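Local coordinates for endoglucanase EG-II (Hypocrea jecorina, PDB 3QR3), which hydrolyses internal beta-1,4-glucosidic bonds of cellulose as an endoglucanase, through a TIM-barrel catalytic domain of glycoside hydrolase family 5, at residues G7-G12 / R61-W66; F13-T18 / K27-L32; C17-T22 / H105-W110; Q67-N72 / T81-Y86. All coordinates share one frame; numbering follows the deposited sequence.

How the interactions relate
Interaction 1 is the deepest of the four: it joins the first two strands of the barrel through backbone hydrogen bonds and a polar pair inside the barrel. Interactions 2 and 3 both draw on the long loop after strand 5-11 and share Cys17 and Thr18. In interaction 2 that loop packs on itself with no hydrogen bond between its segments, whereas in interaction 3 it meets the loop after strand 99-104 through a ring face, carbonyl oxygens and two waters, partly at the surface. Interaction 4, again buried, sets short helix 66-69, which follows strand 59-64, against helix 80-95. Phe13 of interaction 2 touches Tyr68 and Tyr86 of interaction 4.

Interaction 1. Residues G7-G12 / R61-W66; sequences GVNIAG and RLPVGW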
loop_
_atom_site.group_PDB
_atom_site.type_symbol
_atom_site.label_atom_id
_atom_site.label_comp_id
_atom_site.label_asym_id
_atom_site.label_seq_id
_atom_site.Cartn_x
_atom_site.Cartn_y
_atom_site.Cartn_z
ATOM N N GLY A 7 -5.876 8.883 0.301
ATOM C CA GLY A 7 -6.545 7.971 -0.605
ATOM C C GLY A 7 -6.918 6.666 0.053
ATOM O O GLY A 7 -7.024 6.575 1.285
ATOM N N VAL A 8 -7.110 5.646 -0.777
ATOM C CA VAL A 8 -7.616 4.369 -0.305
ATOM C C VAL A 8 -7.021 3.218 -1.108
ATOM O O VAL A 8 -6.557 3.392 -2.238
ATOM C CB VAL A 8 -9.145 4.291 -0.419
ATOM C CG1 VAL A 8 -9.803 5.500 0.251
ATOM C CG2 VAL A 8 -9.533 4.218 -1.874
ATOM N N ASN A 9 -7.019 2.045 -0.494
ATOM C CA ASN A 9 -6.649 0.812 -1.169
ATOM C C ASN A 9 -7.811 0.304 -2.012
ATOM O O ASN A 9 -8.920 0.172 -1.504
ATOM C CB ASN A 9 -6.314 -0.238 -0.126
ATOM C CG ASN A 9 -4.918 -0.070 0.436
ATOM O OD1 ASN A 9 -3.988 -0.697 -0.043
ATOM N ND2 ASN A 9 -4.773 0.777 1.450
ATOM N N ILE A 10 -7.550 0.050 -3.294
ATOM C CA ILE A 10 -8.534 -0.510 -4.223
ATOM C C ILE A 10 -8.173 -1.976 -4.410
ATOM O O ILE A 10 -7.397 -2.322 -5.294
ATOM C CB ILE A 10 -8.477 0.215 -5.587
ATOM C CG1 ILE A 10 -8.545 1.735 -5.379
ATOM C CG2 ILE A 10 -9.604 -0.268 -6.512
ATOM C CD1 ILE A 10 -9.896 2.221 -4.838
ATOM N N ALA A 11 -8.718 -2.826 -3.546
ATOM C CA ALA A 11 -8.278 -4.217 -3.434
ATOM C C ALA A 11 -8.996 -5.167 -4.402
ATOM O O ALA A 11 -10.024 -4.821 -4.984
ATOM C CB ALA A 11 -8.439 -4.703 -1.983
ATOM N N GLY A 12 -8.456 -6.374 -4.552
ATOM C CA GLY A 12 -9.067 -7.386 -5.397
ATOM C C GLY A 12 -8.069 -8.228 -6.175
ATOM O O GLY A 12 -8.207 -9.463 -6.252
ATOM N N ARG A 61 -3.705 2.858 -3.671
ATOM C CA ARG A 61 -2.801 1.735 -3.558
ATOM C C ARG A 61 -3.495 0.545 -4.197
ATOM O O ARG A 61 -4.683 0.303 -3.946
ATOM C CB ARG A 61 -2.517 1.462 -2.088
ATOM C CG ARG A 61 -1.505 0.365 -1.808
ATOM C CD ARG A 61 -0.985 0.567 -0.400
ATOM N NE ARG A 61 -0.037 -0.437 0.084
ATOM C CZ ARG A 61 -0.379 -1.537 0.742
ATOM N NH1 ARG A 61 -1.664 -1.838 0.943
ATOM N NH2 ARG A 61 0.569 -2.354 1.177
ATOM N N LEU A 62 -2.758 -0.187 -5.028
ATOM C CA LEU A 62 -3.342 -1.264 -5.829
ATOM C C LEU A 62 -2.660 -2.588 -5.516
ATOM O O LEU A 62 -1.699 -2.987 -6.196
ATOM C CB LEU A 62 -3.208 -0.943 -7.320
ATOM C CG LEU A 62 -3.664 0.446 -7.797
ATOM C CD1 LEU A 62 -3.509 0.574 -9.315
ATOM C CD2 LEU A 62 -5.105 0.726 -7.398
ATOM N N PRO A 63 -3.149 -3.275 -4.476
ATOM C CA PRO A 63 -2.568 -4.539 -4.024
ATOM C C PRO A 63 -2.690 -5.602 -5.088
ATOM O O PRO A 63 -3.748 -5.723 -5.705
ATOM C CB PRO A 63 -3.451 -4.925 -2.832
ATOM C CG PRO A 63 -4.088 -3.684 -2.401
ATOM C CD PRO A 63 -4.288 -2.870 -3.643
ATOM N N VAL A 64 -1.623 -6.370 -5.294
ATOM C CA VAL A 64 -1.673 -7.478 -6.240
ATOM C C VAL A 64 -0.715 -8.577 -5.810
ATOM O O VAL A 64 0.348 -8.308 -5.233
ATOM C CB VAL A 64 -1.362 -7.024 -7.681
ATOM C CG1 VAL A 64 -0.016 -6.329 -7.731
ATOM C CG2 VAL A 64 -1.396 -8.236 -8.641
ATOM N N GLY A 65 -1.104 -9.816 -6.073
ATOM C CA GLY A 65 -0.275 -10.949 -5.715
ATOM C C GLY A 65 0.906 -11.094 -6.654
ATOM O O GLY A 65 0.770 -10.965 -7.870
ATOM N N TRP A 66 2.078 -11.343 -6.079
ATOM C CA TRP A 66 3.271 -11.669 -6.856
ATOM C C TRP A 66 2.961 -12.802 -7.843
ATOM O O TRP A 66 3.257 -12.702 -9.033
ATOM C CB TRP A 66 4.370 -12.100 -5.888
ATOM C CG TRP A 66 5.723 -12.352 -6.460
ATOM C CD1 TRP A 66 6.099 -12.354 -7.777
ATOM C CD2 TRP A 66 6.890 -12.675 -5.706
ATOM N NE1 TRP A 66 7.448 -12.640 -7.880
ATOM C CE2 TRP A 66 7.950 -12.854 -6.621
ATOM C CE3 TRP A 66 7.140 -12.843 -4.338
ATOM C CZ2 TRP A 66 9.242 -13.186 -6.210
ATOM C CZ3 TRP A 66 8.422 -13.172 -3.932
ATOM C CH2 TRP A 66 9.458 -13.337 -4.867
HETATM O O HOH W 1 -6.227 -4.667 -6.405
#
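Backbone hydrogen bonds hold strands 7-11 and 61-64 in parallel register, with both of Arg61's main-chain polar atoms turned to the other strand. Arg61 N donates to Val8 O at 3.2 Å, and Ile10 N reaches Arg61 O at 3.0 Å, nearly along the C=O axis. Farther on, Pro63 has no N-H to offer, and a water spans the strands instead, donating to Ile10 O and Pro63 O.

Side-chain polarity is concentrated in Asn9 and Arg61, bridge partners that run side by side on the same face of the sheet. The arginine chain stays extended, with CG anti to its backbone N (chi1 -176°), so its aliphatic part passes along the amide before NH1 donates to Asn9 OD1 at 2.8 Å. That bond lies in the guanidinium plane and uses a lone pair of OD1, although the two flat groups stand 80° apart. Asn9 ND2 is satisfied by Gly292 O and Thr259 O, while NH1 also forms a salt bridge with Glu260, which would probably stabilise the buried charge.

Apolar contact is lighter: Leu62 CD2 meets Ile10 CB at 3.9 Å, and Pro63 CG lies 4.5 Å from Ala11 CB. Neighbouring parallel strands, with a network of polar groups inside, are characteristic of the TIM barrel of family 5 cellulases.

Interaction 2. Residues F13-T18 / K27-L32; sequences FDFGCT and KVYPPL
With CG anti to its carbonyl carbon (chi1 -86°), Phe13 swings its ring back toward segment 27-32, although its CB points away from that segment. Pro30 CB sits over the ring centre, a CH-pi contact with 3.5 Å from CB to the centroid, while Leu32 CD1 approaches the ring edge, 3.8 Å from Phe13 CZ. Phe15 takes a similar first torsion (chi1 -75°) and lies alongside Tyr29, its CD2 3.8 Å from Tyr29 CB. An alanine in place of Phe13 would probably lose the CH-pi contact with Pro30 and loosen the packing against Leu32.

Both segments belong to the loop after the first strand of the TIM barrel, and their touching parts run nearly antiparallel, 163° apart. Segment 13-18 itself contains a type II turn from Asp14 to Cys17, closed by Cys17 N to Asp14 O at 3.0 Å. Gly16 suits its place because its positive phi would jam a CB against the preceding carbonyl, and Lys27 CB is already 3.9 Å from Gly16 CA. Segment 27-32 offers prolines, rigid apolar surfaces without an N-H to satisfy. Val28 CG1 packs on Phe13 O at 3.5 Å, and Val28 CA makes a CA-H...O contact with Phe15 O at 3.4 Å.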
loop_
_atom_site.group_PDB
_atom_site.type_symbol
_atom_site.label_atom_id
_atom_site.label_comp_id
_atom_site.label_asym_id
_atom_site.label_seq_id
_atom_site.Cartn_x
_atom_site.Cartn_y
_atom_site.Cartn_z
ATOM N N PHE A 13 -7.056 -7.585 -6.756
ATOM C CA PHE A 13 -5.993 -8.338 -7.434
ATOM C C PHE A 13 -5.215 -9.172 -6.406
ATOM O O PHE A 13 -4.400 -10.040 -6.762
ATOM C CB PHE A 13 -5.045 -7.421 -8.212
ATOM C CG PHE A 13 -5.510 -7.088 -9.623
ATOM C CD1 PHE A 13 -5.370 -8.003 -10.649
ATOM C CD2 PHE A 13 -6.032 -5.838 -9.918
ATOM C CE1 PHE A 13 -5.770 -7.691 -11.946
ATOM C CE2 PHE A 13 -6.441 -5.518 -11.208
ATOM C CZ PHE A 13 -6.311 -6.457 -12.224
ATOM N N ASP A 14 -5.483 -8.920 -5.129
ATOM C CA ASP A 14 -4.806 -9.635 -4.055
ATOM C C ASP A 14 -5.704 -10.646 -3.347
ATOM O O ASP A 14 -5.264 -11.319 -2.411
ATOM C CB ASP A 14 -4.314 -8.640 -3.013
ATOM C CG ASP A 14 -5.446 -7.839 -2.427
ATOM O OD1 ASP A 14 -6.306 -7.396 -3.215
ATOM O OD2 ASP A 14 -5.492 -7.668 -1.193
ATOM N N PHE A 15 -6.968 -10.741 -3.743
ATOM C CA PHE A 15 -7.826 -11.730 -3.104
ATOM C C PHE A 15 -7.230 -13.095 -3.402
ATOM O O PHE A 15 -6.771 -13.348 -4.512
ATOM C CB PHE A 15 -9.264 -11.622 -3.592
ATOM C CG PHE A 15 -10.000 -10.442 -3.024
ATOM C CD1 PHE A 15 -9.303 -9.431 -2.379
ATOM C CD2 PHE A 15 -11.380 -10.333 -3.141
ATOM C CE1 PHE A 15 -9.964 -8.341 -1.855
ATOM C CE2 PHE A 15 -12.051 -9.238 -2.615
ATOM C CZ PHE A 15 -11.345 -8.242 -1.980
ATOM N N GLY A 16 -7.213 -13.961 -2.398
ATOM C CA GLY A 16 -6.561 -15.247 -2.535
ATOM C C GLY A 16 -5.154 -15.258 -1.957
ATOM O O GLY A 16 -4.523 -16.310 -1.934
ATOM N N CYS A 17 -4.660 -14.104 -1.496
ATOM C CA CYS A 17 -3.356 -14.047 -0.833
ATOM C C CYS A 17 -3.523 -14.203 0.675
ATOM O O CYS A 17 -4.358 -13.540 1.288
ATOM C CB CYS A 17 -2.660 -12.715 -1.120
ATOM S SG CYS A 17 -2.246 -12.444 -2.852
ATOM N N THR A 18 -2.728 -15.074 1.275
ATOM C CA THR A 18 -2.746 -15.238 2.725
ATOM C C THR A 18 -1.414 -14.776 3.322
ATOM O O THR A 18 -0.478 -14.484 2.585
ATOM C CB THR A 18 -3.047 -16.692 3.096
ATOM O OG1 THR A 18 -2.287 -17.559 2.249
ATOM C CG2 THR A 18 -4.527 -16.992 2.878
ATOM N N LYS A 27 -8.146 -17.363 -7.394
ATOM C CA LYS A 27 -9.079 -16.679 -6.497
ATOM C C LYS A 27 -9.044 -15.148 -6.546
ATOM O O LYS A 27 -9.713 -14.491 -5.737
ATOM C CB LYS A 27 -8.901 -17.167 -5.058
ATOM C CG LYS A 27 -8.839 -18.683 -4.952
ATOM C CD LYS A 27 -9.702 -19.230 -3.832
ATOM C CE LYS A 27 -9.908 -20.731 -4.001
ATOM N NZ LYS A 27 -11.090 -21.230 -3.236
ATOM N N VAL A 28 -8.289 -14.563 -7.473
ATOM C CA VAL A 28 -8.307 -13.094 -7.583
ATOM C C VAL A 28 -9.712 -12.631 -7.964
ATOM O O VAL A 28 -10.447 -13.355 -8.625
ATOM C CB VAL A 28 -7.293 -12.553 -8.614
ATOM C CG1 VAL A 28 -5.860 -12.890 -8.186
ATOM C CG2 VAL A 28 -7.605 -13.107 -10.006
ATOM N N TYR A 29 -10.089 -11.437 -7.522
ATOM C CA TYR A 29 -11.382 -10.854 -7.884
ATOM C C TYR A 29 -11.103 -9.379 -8.148
ATOM O O TYR A 29 -11.423 -8.522 -7.325
ATOM C CB TYR A 29 -12.406 -11.043 -6.751
ATOM C CG TYR A 29 -13.852 -10.663 -7.100
ATOM C CD1 TYR A 29 -14.398 -10.981 -8.338
ATOM C CD2 TYR A 29 -14.670 -10.028 -6.174
ATOM C CE1 TYR A 29 -15.713 -10.648 -8.658
ATOM C CE2 TYR A 29 -15.991 -9.692 -6.482
ATOM C CZ TYR A 29 -16.502 -10.000 -7.729
ATOM O OH TYR A 29 -17.812 -9.690 -8.044
ATOM N N PRO A 30 -10.463 -9.086 -9.291
ATOM C CA PRO A 30 -9.945 -7.735 -9.542
ATOM C C PRO A 30 -11.059 -6.709 -9.684
ATOM O O PRO A 30 -12.126 -7.031 -10.218
ATOM C CB PRO A 30 -9.164 -7.896 -10.855
ATOM C CG PRO A 30 -8.862 -9.403 -10.945
ATOM C CD PRO A 30 -10.107 -10.024 -10.369
ATOM N N PRO A 31 -10.823 -5.483 -9.186
ATOM C CA PRO A 31 -11.794 -4.387 -9.268
ATOM C C PRO A 31 -11.752 -3.674 -10.628
ATOM O O PRO A 31 -11.609 -2.453 -10.690
ATOM C CB PRO A 31 -11.332 -3.434 -8.153
ATOM C CG PRO A 31 -9.845 -3.650 -8.068
ATOM C CD PRO A 31 -9.573 -5.080 -8.509
ATOM N N LEU A 32 -11.851 -4.450 -11.700
ATOM C CA LEU A 32 -12.027 -3.911 -13.043
ATOM C C LEU A 32 -13.375 -4.417 -13.541
ATOM O O LEU A 32 -13.584 -5.634 -13.660
ATOM C CB LEU A 32 -10.927 -4.393 -13.982
ATOM C CG LEU A 32 -9.556 -3.762 -13.800
ATOM C CD1 LEU A 32 -8.518 -4.517 -14.610
ATOM C CD2 LEU A 32 -9.592 -2.281 -14.201
#

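Interaction 3. Residues C17-T22 / H105-W110; sequences CTTDGT and HNYARW
A backbone carbon sits over the centre of the Tyr107 ring: Thr19 CA stands 3.6 Å from the centroid, in a CH-pi contact. The segments come from the connections that follow the first and third strands of the TIM barrel, the second running into short strand 109-110, and each bends through a tight turn, type I from Thr18 to Gly21 and type I' from Asn106 to Arg109. Tyr107 CG is anti to the carbonyl carbon (chi1 -53°), which lays the ring beneath the first turn, with Thr18 O 3.4 Å from CE1. The Thr19 side chain crosses the ring obliquely, its CG2 3.9 Å from Tyr107 CE2. A water donates to Cys17 O and lies 2.6 Å from Tyr107 OH. A serine in place of Tyr107 would probably lose this platform for Thr19 and the water bridge to Cys17 O.

Glycine is required at Gly21, where a CB would clash with Arg109 CB and crowd Asn106 O. Arg109 CB meanwhile packs 3.3 Å from Asp20 O, and the extended arginine returns NH1 to Tyr107 O and to His151 O.

Asp20 shapes its own loop as an Asx turn: OD1 accepts from Thr22 N and from Thr18 OG1, while Thr22 OG1 donates to OD2, so threonine hydroxyls suit the positions two residues before and after Asp20. Between the loops a second water donates to Thr18 O at 2.7 Å and, with a longer reach, to His105 O at 3.2 Å.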
loop_
_atom_site.group_PDB
_atom_site.type_symbol
_atom_site.label_atom_id
_atom_site.label_comp_id
_atom_site.label_asym_id
_atom_site.label_seq_id
_atom_site.Cartn_x
_atom_site.Cartn_y
_atom_site.Cartn_z
ATOM N N CYS A 17 -4.660 -14.104 -1.496
ATOM C CA CYS A 17 -3.356 -14.047 -0.833
ATOM C C CYS A 17 -3.523 -14.203 0.675
ATOM O O CYS A 17 -4.358 -13.540 1.288
ATOM C CB CYS A 17 -2.660 -12.715 -1.120
ATOM S SG CYS A 17 -2.246 -12.444 -2.852
ATOM N N THR A 18 -2.728 -15.074 1.275
ATOM C CA THR A 18 -2.746 -15.238 2.725
ATOM C C THR A 18 -1.414 -14.776 3.322
ATOM O O THR A 18 -0.478 -14.484 2.585
ATOM C CB THR A 18 -3.047 -16.692 3.096
ATOM O OG1 THR A 18 -2.287 -17.559 2.249
ATOM C CG2 THR A 18 -4.527 -16.992 2.878
ATOM N N THR A 19 -1.328 -14.718 4.651
ATOM C CA THR A 19 -0.189 -14.093 5.312
ATOM C C THR A 19 1.107 -14.903 5.221
ATOM O O THR A 19 2.159 -14.429 5.637
ATOM C CB THR A 19 -0.507 -13.778 6.782
ATOM O OG1 THR A 19 -0.793 -14.996 7.473
ATOM C CG2 THR A 19 -1.728 -12.862 6.871
ATOM N N ASP A 20 1.036 -16.116 4.670
ATOM C CA ASP A 20 2.234 -16.935 4.461
ATOM C C ASP A 20 2.867 -16.657 3.103
ATOM O O ASP A 20 3.832 -17.326 2.716
ATOM C CB ASP A 20 1.898 -18.428 4.553
ATOM C CG ASP A 20 0.907 -18.861 3.491
ATOM O OD1 ASP A 20 0.174 -17.985 2.977
ATOM O OD2 ASP A 20 0.848 -20.063 3.167
ATOM N N GLY A 21 2.325 -15.693 2.363
ATOM C CA GLY A 21 2.848 -15.407 1.034
ATOM C C GLY A 21 2.314 -16.324 -0.061
ATOM O O GLY A 21 2.806 -16.317 -1.187
ATOM N N THR A 22 1.312 -17.134 0.261
ATOM C CA THR A 22 0.640 -17.911 -0.775
ATOM C C THR A 22 -0.479 -17.088 -1.391
ATOM O O THR A 22 -1.419 -16.687 -0.700
ATOM C CB THR A 22 0.034 -19.218 -0.224
ATOM O OG1 THR A 22 1.065 -19.992 0.391
ATOM C CG2 THR A 22 -0.590 -20.050 -1.359
ATOM N N HIS A 105 1.515 -7.906 -2.613
ATOM C CA HIS A 105 0.852 -8.231 -1.351
ATOM C C HIS A 105 1.312 -9.608 -0.838
ATOM O O HIS A 105 0.511 -10.534 -0.733
ATOM C CB HIS A 105 -0.671 -8.201 -1.563
ATOM C CG HIS A 105 -1.441 -7.674 -0.392
ATOM N ND1 HIS A 105 -1.415 -6.344 -0.016
ATOM C CD2 HIS A 105 -2.262 -8.298 0.485
ATOM C CE1 HIS A 105 -2.187 -6.175 1.044
ATOM N NE2 HIS A 105 -2.716 -7.344 1.365
ATOM N N ASN A 106 2.598 -9.744 -0.513
ATOM C CA ASN A 106 3.151 -11.080 -0.265
ATOM C C ASN A 106 3.840 -11.385 1.068
ATOM O O ASN A 106 4.379 -12.474 1.242
ATOM C CB ASN A 106 4.062 -11.497 -1.411
ATOM C CG ASN A 106 3.306 -12.138 -2.544
ATOM O OD1 ASN A 106 3.316 -13.356 -2.695
ATOM N ND2 ASN A 106 2.639 -11.321 -3.350
ATOM N N TYR A 107 3.830 -10.437 1.994
ATOM C CA TYR A 107 4.340 -10.668 3.339
ATOM C C TYR A 107 5.789 -11.168 3.329
ATOM O O TYR A 107 6.187 -11.948 4.194
ATOM C CB TYR A 107 3.422 -11.649 4.076
ATOM C CG TYR A 107 1.975 -11.210 4.055
ATOM C CD1 TYR A 107 1.138 -11.570 3.008
ATOM C CD2 TYR A 107 1.454 -10.416 5.067
ATOM C CE1 TYR A 107 -0.182 -11.162 2.973
ATOM C CE2 TYR A 107 0.119 -9.999 5.041
ATOM C CZ TYR A 107 -0.685 -10.382 3.989
ATOM O OH TYR A 107 -1.998 -9.984 3.941
ATOM N N ALA A 108 6.551 -10.708 2.338
ATOM C CA ALA A 108 7.975 -11.036 2.184
ATOM C C ALA A 108 8.182 -12.513 1.885
ATOM O O ALA A 108 9.256 -13.059 2.116
ATOM C CB ALA A 108 8.785 -10.612 3.422
ATOM N N ARG A 109 7.150 -13.146 1.346
ATOM C CA ARG A 109 7.153 -14.585 1.179
ATOM C C ARG A 109 6.607 -15.021 -0.175
ATOM O O ARG A 109 5.875 -14.288 -0.838
ATOM C CB ARG A 109 6.329 -15.237 2.292
ATOM C CG ARG A 109 7.031 -15.297 3.646
ATOM C CD ARG A 109 6.039 -15.724 4.735
ATOM N NE ARG A 109 6.676 -15.904 6.041
ATOM C CZ ARG A 109 7.069 -14.908 6.823
ATOM N NH1 ARG A 109 6.905 -13.646 6.432
ATOM N NH2 ARG A 109 7.621 -15.168 7.999
ATOM N N TRP A 110 6.983 -16.226 -0.581
ATOM C CA TRP A 110 6.357 -16.880 -1.716
ATOM C C TRP A 110 6.010 -18.295 -1.271
ATOM O O TRP A 110 6.904 -19.097 -0.992
ATOM C CB TRP A 110 7.315 -16.866 -2.908
ATOM C CG TRP A 110 6.947 -17.728 -4.100
ATOM C CD1 TRP A 110 7.100 -19.088 -4.219
ATOM C CD2 TRP A 110 6.439 -17.273 -5.365
ATOM N NE1 TRP A 110 6.696 -19.505 -5.471
ATOM C CE2 TRP A 110 6.287 -18.411 -6.192
ATOM C CE3 TRP A 110 6.093 -16.013 -5.875
ATOM C CZ2 TRP A 110 5.796 -18.328 -7.498
ATOM C CZ3 TRP A 110 5.603 -15.932 -7.176
ATOM C CH2 TRP A 110 5.452 -17.087 -7.970
HETATM O O HOH W 2 -3.684 -11.059 2.332
HETATM O O HOH W 3 0.207 -13.562 0.152
#

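Interaction 4. Residues Q67-N72 / T81-Y86; sequences QYLVNN and TSISKY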
loop_
_atom_site.group_PDB
_atom_site.type_symbol
_atom_site.label_atom_id
_atom_site.label_comp_id
_atom_site.label_asym_id
_atom_site.label_seq_id
_atom_site.Cartn_x
_atom_site.Cartn_y
_atom_site.Cartn_z
ATOM N N GLN A 67 2.343 -13.866 -7.345
ATOM C CA GLN A 67 2.057 -15.044 -8.169
ATOM C C GLN A 67 1.203 -14.675 -9.367
ATOM O O GLN A 67 1.350 -15.241 -10.446
ATOM C CB GLN A 67 1.370 -16.149 -7.350
ATOM C CG GLN A 67 2.303 -16.841 -6.345
ATOM C CD GLN A 67 2.355 -16.132 -4.991
ATOM O OE1 GLN A 67 2.200 -14.904 -4.902
ATOM N NE2 GLN A 67 2.552 -16.907 -3.929
ATOM N N TYR A 68 0.310 -13.713 -9.178
ATOM C CA TYR A 68 -0.557 -13.286 -10.266
ATOM C C TYR A 68 0.247 -12.656 -11.410
ATOM O O TYR A 68 0.030 -12.961 -12.586
ATOM C CB TYR A 68 -1.617 -12.290 -9.773
ATOM C CG TYR A 68 -2.497 -11.830 -10.902
ATOM C CD1 TYR A 68 -3.498 -12.654 -11.405
ATOM C CD2 TYR A 68 -2.305 -10.593 -11.493
ATOM C CE1 TYR A 68 -4.288 -12.253 -12.454
ATOM C CE2 TYR A 68 -3.093 -10.175 -12.541
ATOM C CZ TYR A 68 -4.082 -11.011 -13.016
ATOM O OH TYR A 68 -4.859 -10.593 -14.064
ATOM N N LEU A 69 1.172 -11.766 -11.062
ATOM C CA LEU A 69 1.893 -10.992 -12.069
ATOM C C LEU A 69 2.775 -11.868 -12.945
ATOM O O LEU A 69 2.945 -11.593 -14.130
ATOM C CB LEU A 69 2.723 -9.869 -11.422
ATOM C CG LEU A 69 1.898 -8.720 -10.825
ATOM C CD1 LEU A 69 2.803 -7.680 -10.199
ATOM C CD2 LEU A 69 0.976 -8.080 -11.869
ATOM N N VAL A 70 3.336 -12.922 -12.362
ATOM C CA VAL A 70 4.197 -13.818 -13.116
ATOM C C VAL A 70 3.487 -15.136 -13.432
ATOM O O VAL A 70 4.115 -16.095 -13.857
ATOM C CB VAL A 70 5.506 -14.104 -12.366
ATOM C CG1 VAL A 70 6.344 -12.825 -12.247
ATOM C CG2 VAL A 70 5.217 -14.705 -10.995
ATOM N N ASN A 71 2.173 -15.167 -13.226
ATOM C CA ASN A 71 1.391 -16.395 -13.382
ATOM C C ASN A 71 2.089 -17.622 -12.788
ATOM O O ASN A 71 2.276 -18.635 -13.471
ATOM C CB ASN A 71 1.030 -16.634 -14.856
ATOM C CG ASN A 71 -0.054 -17.706 -15.037
ATOM O OD1 ASN A 71 -0.999 -17.792 -14.258
ATOM N ND2 ASN A 71 0.078 -18.507 -16.084
ATOM N N ASN A 72 2.469 -17.526 -11.518
ATOM C CA ASN A 72 3.093 -18.640 -10.789
ATOM C C ASN A 72 4.478 -19.078 -11.262
ATOM O O ASN A 72 5.001 -20.084 -10.782
ATOM C CB ASN A 72 2.143 -19.836 -10.735
ATOM C CG ASN A 72 0.836 -19.496 -10.037
ATOM O OD1 ASN A 72 0.821 -19.161 -8.847
ATOM N ND2 ASN A 72 -0.266 -19.572 -10.772
ATOM N N THR A 81 -0.941 -11.534 -20.001
ATOM C CA THR A 81 -2.325 -11.276 -19.637
ATOM C C THR A 81 -2.410 -10.556 -18.304
ATOM O O THR A 81 -3.089 -9.537 -18.175
ATOM C CB THR A 81 -3.140 -12.570 -19.523
ATOM O OG1 THR A 81 -3.148 -13.237 -20.788
ATOM C CG2 THR A 81 -4.561 -12.244 -19.097
ATOM N N SER A 82 -1.731 -11.099 -17.304
ATOM C CA SER A 82 -1.810 -10.554 -15.954
ATOM C C SER A 82 -1.404 -9.087 -15.914
ATOM O O SER A 82 -2.112 -8.252 -15.338
ATOM C CB SER A 82 -0.933 -11.368 -14.999
ATOM O OG SER A 82 -1.373 -12.712 -14.966
ATOM N N ILE A 83 -0.268 -8.763 -16.528
ATOM C CA ILE A 83 0.237 -7.390 -16.453
ATOM C C ILE A 83 -0.669 -6.458 -17.257
ATOM O O ILE A 83 -0.886 -5.319 -16.880
ATOM C CB ILE A 83 1.724 -7.272 -16.890
ATOM C CG1 ILE A 83 2.272 -5.883 -16.554
ATOM C CG2 ILE A 83 1.885 -7.561 -18.383
ATOM C CD1 ILE A 83 2.199 -5.534 -15.071
ATOM N N SER A 84 -1.225 -6.969 -18.348
ATOM C CA SER A 84 -2.168 -6.215 -19.166
ATOM C C SER A 84 -3.432 -5.830 -18.378
ATOM O O SER A 84 -3.905 -4.695 -18.441
ATOM C CB SER A 84 -2.545 -7.039 -20.404
ATOM O OG SER A 84 -3.521 -6.366 -21.180
ATOM N N LYS A 85 -3.985 -6.791 -17.647
ATOM C CA LYS A 85 -5.152 -6.539 -16.809
ATOM C C LYS A 85 -4.799 -5.582 -15.666
ATOM O O LYS A 85 -5.483 -4.593 -15.442
ATOM C CB LYS A 85 -5.699 -7.855 -16.248
ATOM C CG LYS A 85 -6.349 -8.776 -17.295
ATOM C CD LYS A 85 -7.578 -8.114 -17.923
ATOM C CE LYS A 85 -8.310 -9.071 -18.864
ATOM N NZ LYS A 85 -9.635 -8.524 -19.273
ATOM N N TYR A 86 -3.731 -5.880 -14.938
ATOM C CA TYR A 86 -3.328 -5.027 -13.820
ATOM C C TYR A 86 -3.011 -3.609 -14.280
ATOM O O TYR A 86 -3.360 -2.633 -13.613
ATOM C CB TYR A 86 -2.136 -5.635 -13.082
ATOM C CG TYR A 86 -1.711 -4.856 -11.864
ATOM C CD1 TYR A 86 -2.511 -4.813 -10.732
ATOM C CD2 TYR A 86 -0.505 -4.164 -11.847
ATOM C CE1 TYR A 86 -2.120 -4.105 -9.605
ATOM C CE2 TYR A 86 -0.100 -3.455 -10.736
ATOM C CZ TYR A 86 -0.905 -3.430 -9.617
ATOM O OH TYR A 86 -0.509 -2.718 -8.515
#
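One hydrogen bond crosses between the helices: Ser82 OG, anti to its own carbonyl carbon (chi1 -60°), donates to Tyr68 O at 2.8 Å from above the carbonyl plane. The same oxygen accepts from Asn71 N at 3.1 Å, part of the Schellman motif that ends helix 66-69. Asn72 N bonding to Gln67 O completes that motif, and Asn71, at its C-prime position, adopts the positive phi that asparagine tolerates well.

Aromatic contact is made by Tyr68, whose CG is anti to its backbone N (chi1 179°), so that the ring extends across helix 80-95. Ser82 lies over one face, its CB 3.8 Å from the ring centroid in a CH-pi contact. The ring ends at Lys85, where Tyr68 OH is 3.6 Å from Lys85 CB; the ammonium turns elsewhere, to Phe35.

Apolar packing falls to Leu69, whose CD2 reaches Tyr86 CB at 4.1 Å and Ile83 CD1 at 4.3 Å. Tyr86 sends its hydroxyl to Leu62 O on the barrel strand.

Serine is small enough to sit beneath the ring and polar enough to reach a helix-end carbonyl, so this one residue ties the end of helix 66-69 to helix 80-95 and gives Tyr68 O a second donor within a buried contact.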